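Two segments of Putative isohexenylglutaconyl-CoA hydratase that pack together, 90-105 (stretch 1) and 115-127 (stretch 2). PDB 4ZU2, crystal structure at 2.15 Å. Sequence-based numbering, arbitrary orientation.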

# COMPACT_ATOMS: atom_id res chain seq x y z
N ALA A 90 -18.06 -16.56 -10.77
CA ALA A 90 -18.89 -16.68 -9.57
C ALA A 90 -18.05 -16.78 -8.27
O ALA A 90 -18.50 -16.35 -7.23
N PHE A 91 -16.84 -17.33 -8.33
CA PHE A 91 -16.00 -17.33 -7.14
C PHE A 91 -15.50 -15.86 -6.98
O PHE A 91 -15.27 -15.39 -5.87
N GLY A 92 -15.40 -15.13 -8.07
CA GLY A 92 -15.06 -13.72 -7.96
C GLY A 92 -16.21 -12.93 -7.33
O GLY A 92 -15.98 -11.98 -6.58
N SER A 93 -17.44 -13.31 -7.65
CA SER A 93 -18.59 -12.67 -7.03
C SER A 93 -18.63 -12.95 -5.54
O SER A 93 -19.00 -12.07 -4.78
N LEU A 94 -18.22 -14.14 -5.10
CA LEU A 94 -18.17 -14.39 -3.64
C LEU A 94 -17.21 -13.41 -2.97
O LEU A 94 -17.51 -12.90 -1.93
N LEU A 95 -16.04 -13.16 -3.57
CA LEU A 95 -15.02 -12.33 -2.95
C LEU A 95 -15.50 -10.90 -2.92
O LEU A 95 -15.24 -10.16 -1.96
N GLU A 96 -16.25 -10.52 -3.94
CA GLU A 96 -16.75 -9.16 -4.03
C GLU A 96 -17.74 -8.89 -2.92
O GLU A 96 -17.70 -7.83 -2.29
N GLU A 97 -18.64 -9.85 -2.72
CA GLU A 97 -19.74 -9.72 -1.77
C GLU A 97 -19.31 -9.98 -0.32
O GLU A 97 -19.98 -9.53 0.62
N ALA A 98 -18.20 -10.68 -0.13
CA ALA A 98 -17.68 -10.85 1.20
C ALA A 98 -16.94 -9.54 1.58
O ALA A 98 -17.22 -8.94 2.62
N GLN A 99 -16.01 -9.13 0.72
CA GLN A 99 -15.27 -7.86 0.83
C GLN A 99 -16.20 -6.70 1.16
O GLN A 99 -15.88 -5.84 2.00
N ALA A 100 -17.35 -6.70 0.53
CA ALA A 100 -18.26 -5.56 0.63
C ALA A 100 -19.37 -5.79 1.64
O ALA A 100 -20.27 -4.98 1.74
N ALA A 101 -19.29 -6.87 2.42
CA ALA A 101 -20.28 -7.12 3.47
C ALA A 101 -20.37 -5.99 4.51
O ALA A 101 -19.34 -5.57 5.03
N PRO A 102 -21.60 -5.52 4.84
CA PRO A 102 -21.84 -4.46 5.85
C PRO A 102 -21.32 -4.79 7.26
O PRO A 102 -20.91 -3.88 8.02
N GLN A 103 -21.32 -6.08 7.57
CA GLN A 103 -20.72 -6.65 8.77
C GLN A 103 -19.22 -6.55 8.82
O GLN A 103 -18.55 -6.56 7.77
N LEU A 104 -18.68 -6.56 10.04
CA LEU A 104 -17.28 -6.91 10.28
C LEU A 104 -17.08 -8.43 9.97
O LEU A 104 -17.83 -9.27 10.45
N LEU A 105 -16.08 -8.75 9.15
CA LEU A 105 -15.80 -10.11 8.74
C LEU A 105 -14.47 -10.45 9.36
O LEU A 105 -13.46 -9.83 9.03
N GLY A 115 -4.66 -20.83 -2.34
CA GLY A 115 -5.44 -20.52 -3.53
C GLY A 115 -6.67 -19.74 -3.15
O GLY A 115 -6.60 -18.78 -2.41
N GLY A 116 -7.82 -20.16 -3.64
CA GLY A 116 -9.07 -19.53 -3.28
C GLY A 116 -9.23 -19.34 -1.77
O GLY A 116 -9.93 -18.43 -1.34
N GLY A 117 -8.60 -20.20 -0.98
CA GLY A 117 -8.56 -20.05 0.48
C GLY A 117 -7.84 -18.78 0.91
O GLY A 117 -8.35 -18.05 1.77
N PHE A 118 -6.66 -18.56 0.35
CA PHE A 118 -5.84 -17.35 0.52
C PHE A 118 -6.67 -16.16 -0.00
O PHE A 118 -6.69 -15.09 0.59
N GLY A 119 -7.45 -16.39 -1.06
CA GLY A 119 -8.44 -15.41 -1.50
C GLY A 119 -9.42 -14.88 -0.48
O GLY A 119 -9.61 -13.66 -0.34
N LEU A 120 -10.10 -15.76 0.23
CA LEU A 120 -11.05 -15.32 1.26
C LEU A 120 -10.40 -14.55 2.41
O LEU A 120 -11.01 -13.69 2.98
N ALA A 121 -9.20 -14.95 2.79
CA ALA A 121 -8.47 -14.27 3.87
C ALA A 121 -8.26 -12.78 3.50
O ALA A 121 -8.30 -11.89 4.33
N CYS A 122 -8.05 -12.55 2.21
CA CYS A 122 -7.66 -11.26 1.69
C CYS A 122 -8.80 -10.27 1.72
O CYS A 122 -8.57 -9.10 1.49
N VAL A 123 -10.02 -10.73 1.98
CA VAL A 123 -11.17 -9.84 1.99
C VAL A 123 -11.83 -9.71 3.37
O VAL A 123 -12.95 -9.19 3.51
N SER A 124 -11.13 -10.17 4.39
CA SER A 124 -11.60 -9.98 5.76
C SER A 124 -11.24 -8.56 6.28
O SER A 124 -10.22 -7.97 5.88
N ASP A 125 -12.07 -8.02 7.17
CA ASP A 125 -11.71 -6.82 7.94
C ASP A 125 -10.65 -7.13 9.03
O ASP A 125 -9.79 -6.32 9.30
N VAL A 126 -10.71 -8.32 9.59
CA VAL A 126 -9.74 -8.79 10.56
C VAL A 126 -9.42 -10.29 10.34
O VAL A 126 -10.30 -11.16 10.32
N ALA A 127 -8.15 -10.56 10.09
CA ALA A 127 -7.62 -11.93 9.99
C ALA A 127 -6.68 -12.24 11.17
O ALA A 127 -5.74 -11.46 11.48

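Two helices running roughly the same way, 21° apart, meet through a thin apolar seam that gives way, past their C-terminal ends, to a polar clasp between strand residue Leu-105 and the Asp-125 and Val-126 pair. The axes come within 10.3 Å of each other. At the start of the seam, a large ring meets bare backbone: Phe-91 (chi1 t) points toward stretch 2 and sets CZ 3.5 Å from Gly-116 CA. A CB on Gly-116 would lie only 3.2 Å from Phe-91 CZ, so this glycine leaves room for the ring; one on Gly-119 would lie 3.4 Å from Phe-91 CZ and would also clash with Gly-116 O (2.8 Å) in its own stretch.

Further along, leucines interlock. Leu-95 (m, t) leaves its backbone sideways, yet its end comes nearer, placing Leu-95 CD2 3.7 Å from Gly-119 O and 4.0 Å from Leu-120 CD2. Leu-120, also m, t, is equally met by Leu-94 (t, p), CD2 to CD2 at 4.0 Å. Val-123 (m) points toward stretch 1 where the backbones draw close; Val-123 CG2 lies 3.9 Å from Ala-98 CB.

Gln-99 (t, p) brings OE1 within 3.1 Å of Val-123 CA; this oxygen finds its hydrogen bond elsewhere in the structure. Gln-99 NE2 donates to water 2 (3.1 Å), which donates in turn to Cys-122 O (2.7 Å). Water 1 links two carbonyls, donating to Ala-98 O and Val-123 O, each at 2.9 Å.

The clasp centres on Leu-105. Leu-105 N donates to OD2 of Asp-125 (chi1 m) at 3.0 Å, the CA-to-CB bond of Asp-125 pointing toward stretch 1, while Leu-105 O accepts from Val-126 N at 3.2 Å and, weakly, from Asp-125 N at 2.9 Å. Apolar cover persists here: Leu-104 (t, p) sets CD1 4.3 Å from Val-126 CG2, and Leu-105 (t, p) lays CD2 4.5 Å from Val-123 CG2.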

# COMPACT_ATOMS: atom_id res chain seq x y z
CB ALA A 90 -19.88 -17.84 -9.67
CB PHE A 91 -14.87 -18.37 -7.22
CG PHE A 91 -13.77 -18.13 -6.19
CD1 PHE A 91 -14.03 -18.18 -4.83
CD2 PHE A 91 -12.49 -17.79 -6.58
CE1 PHE A 91 -13.05 -17.93 -3.90
CE2 PHE A 91 -11.49 -17.52 -5.64
CZ PHE A 91 -11.79 -17.62 -4.29
CB SER A 93 -19.90 -13.11 -7.67
OG SER A 93 -19.90 -12.84 -9.04
CB LEU A 94 -17.76 -15.82 -3.31
CG LEU A 94 -17.23 -16.10 -1.90
CD1 LEU A 94 -18.19 -15.68 -0.83
CD2 LEU A 94 -16.96 -17.59 -1.74
CB LEU A 95 -13.66 -12.43 -3.68
CG LEU A 95 -12.93 -13.78 -3.77
CD1 LEU A 95 -11.65 -13.69 -4.68
CD2 LEU A 95 -12.58 -14.35 -2.40
CB GLU A 96 -17.46 -8.89 -5.36
CG GLU A 96 -16.54 -8.72 -6.52
CD GLU A 96 -17.27 -8.29 -7.80
OE1 GLU A 96 -17.19 -7.07 -8.13
OE2 GLU A 96 -17.90 -9.18 -8.48
CB GLU A 97 -20.90 -10.61 -2.18
CG GLU A 97 -21.46 -10.38 -3.62
CD GLU A 97 -22.08 -11.66 -4.29
OE1 GLU A 97 -22.21 -12.70 -3.63
OE2 GLU A 97 -22.44 -11.62 -5.47
CB ALA A 98 -16.76 -12.05 1.28
CB GLN A 99 -14.53 -7.55 -0.48
CG GLN A 99 -13.70 -6.21 -0.50
CD GLN A 99 -12.30 -6.38 0.01
OE1 GLN A 99 -12.06 -7.08 0.99
NE2 GLN A 99 -11.33 -5.81 -0.71
CB ALA A 100 -18.83 -5.20 -0.77
CB ALA A 101 -19.98 -8.45 4.20
CB PRO A 102 -23.37 -4.33 5.85
CG PRO A 102 -23.76 -4.74 4.43
CD PRO A 102 -22.84 -5.84 4.09
CB GLN A 103 -21.01 -8.18 8.80
CG GLN A 103 -22.46 -8.59 9.03
CD GLN A 103 -23.31 -8.53 7.80
OE1 GLN A 103 -22.83 -8.64 6.67
NE2 GLN A 103 -24.62 -8.36 8.02
CB LEU A 104 -16.88 -6.62 11.72
CG LEU A 104 -15.39 -6.66 12.05
CD1 LEU A 104 -14.68 -5.38 11.66
CD2 LEU A 104 -15.14 -6.95 13.56
CB LEU A 105 -15.72 -10.23 7.23
CG LEU A 105 -15.27 -11.60 6.69
CD1 LEU A 105 -16.18 -12.77 7.12
CD2 LEU A 105 -15.18 -11.59 5.18
CB PHE A 118 -4.52 -17.60 -0.23
CG PHE A 118 -3.59 -16.45 -0.37
CD1 PHE A 118 -3.97 -15.25 -0.98
CD2 PHE A 118 -2.28 -16.60 -0.02
CE1 PHE A 118 -3.07 -14.21 -1.12
CE2 PHE A 118 -1.38 -15.54 -0.16
CZ PHE A 118 -1.78 -14.35 -0.72
CB LEU A 120 -11.72 -16.51 1.92
CG LEU A 120 -12.64 -17.40 1.12
CD1 LEU A 120 -13.07 -18.56 2.01
CD2 LEU A 120 -13.85 -16.60 0.65
CB ALA A 121 -7.14 -14.97 4.11
CB CYS A 122 -7.18 -11.40 0.25
SG CYS A 122 -5.53 -12.02 0.01
CB VAL A 123 -12.23 -10.22 0.92
CG1 VAL A 123 -11.55 -10.35 -0.44
CG2 VAL A 123 -12.95 -11.48 1.28
CB SER A 124 -11.00 -11.07 6.67
OG SER A 124 -9.59 -10.99 6.68
CB ASP A 125 -12.92 -6.18 8.61
CG ASP A 125 -14.00 -5.80 7.62
OD1 ASP A 125 -13.66 -5.11 6.64
OD2 ASP A 125 -15.16 -6.20 7.83
CB VAL A 126 -10.25 -8.52 12.02
CG1 VAL A 126 -9.15 -8.81 13.08
CG2 VAL A 126 -10.72 -7.10 12.16
CB ALA A 127 -6.89 -12.10 8.73
O HOH W 1 -15.38 -8.06 4.67
O HOH W 2 -8.53 -6.92 -0.11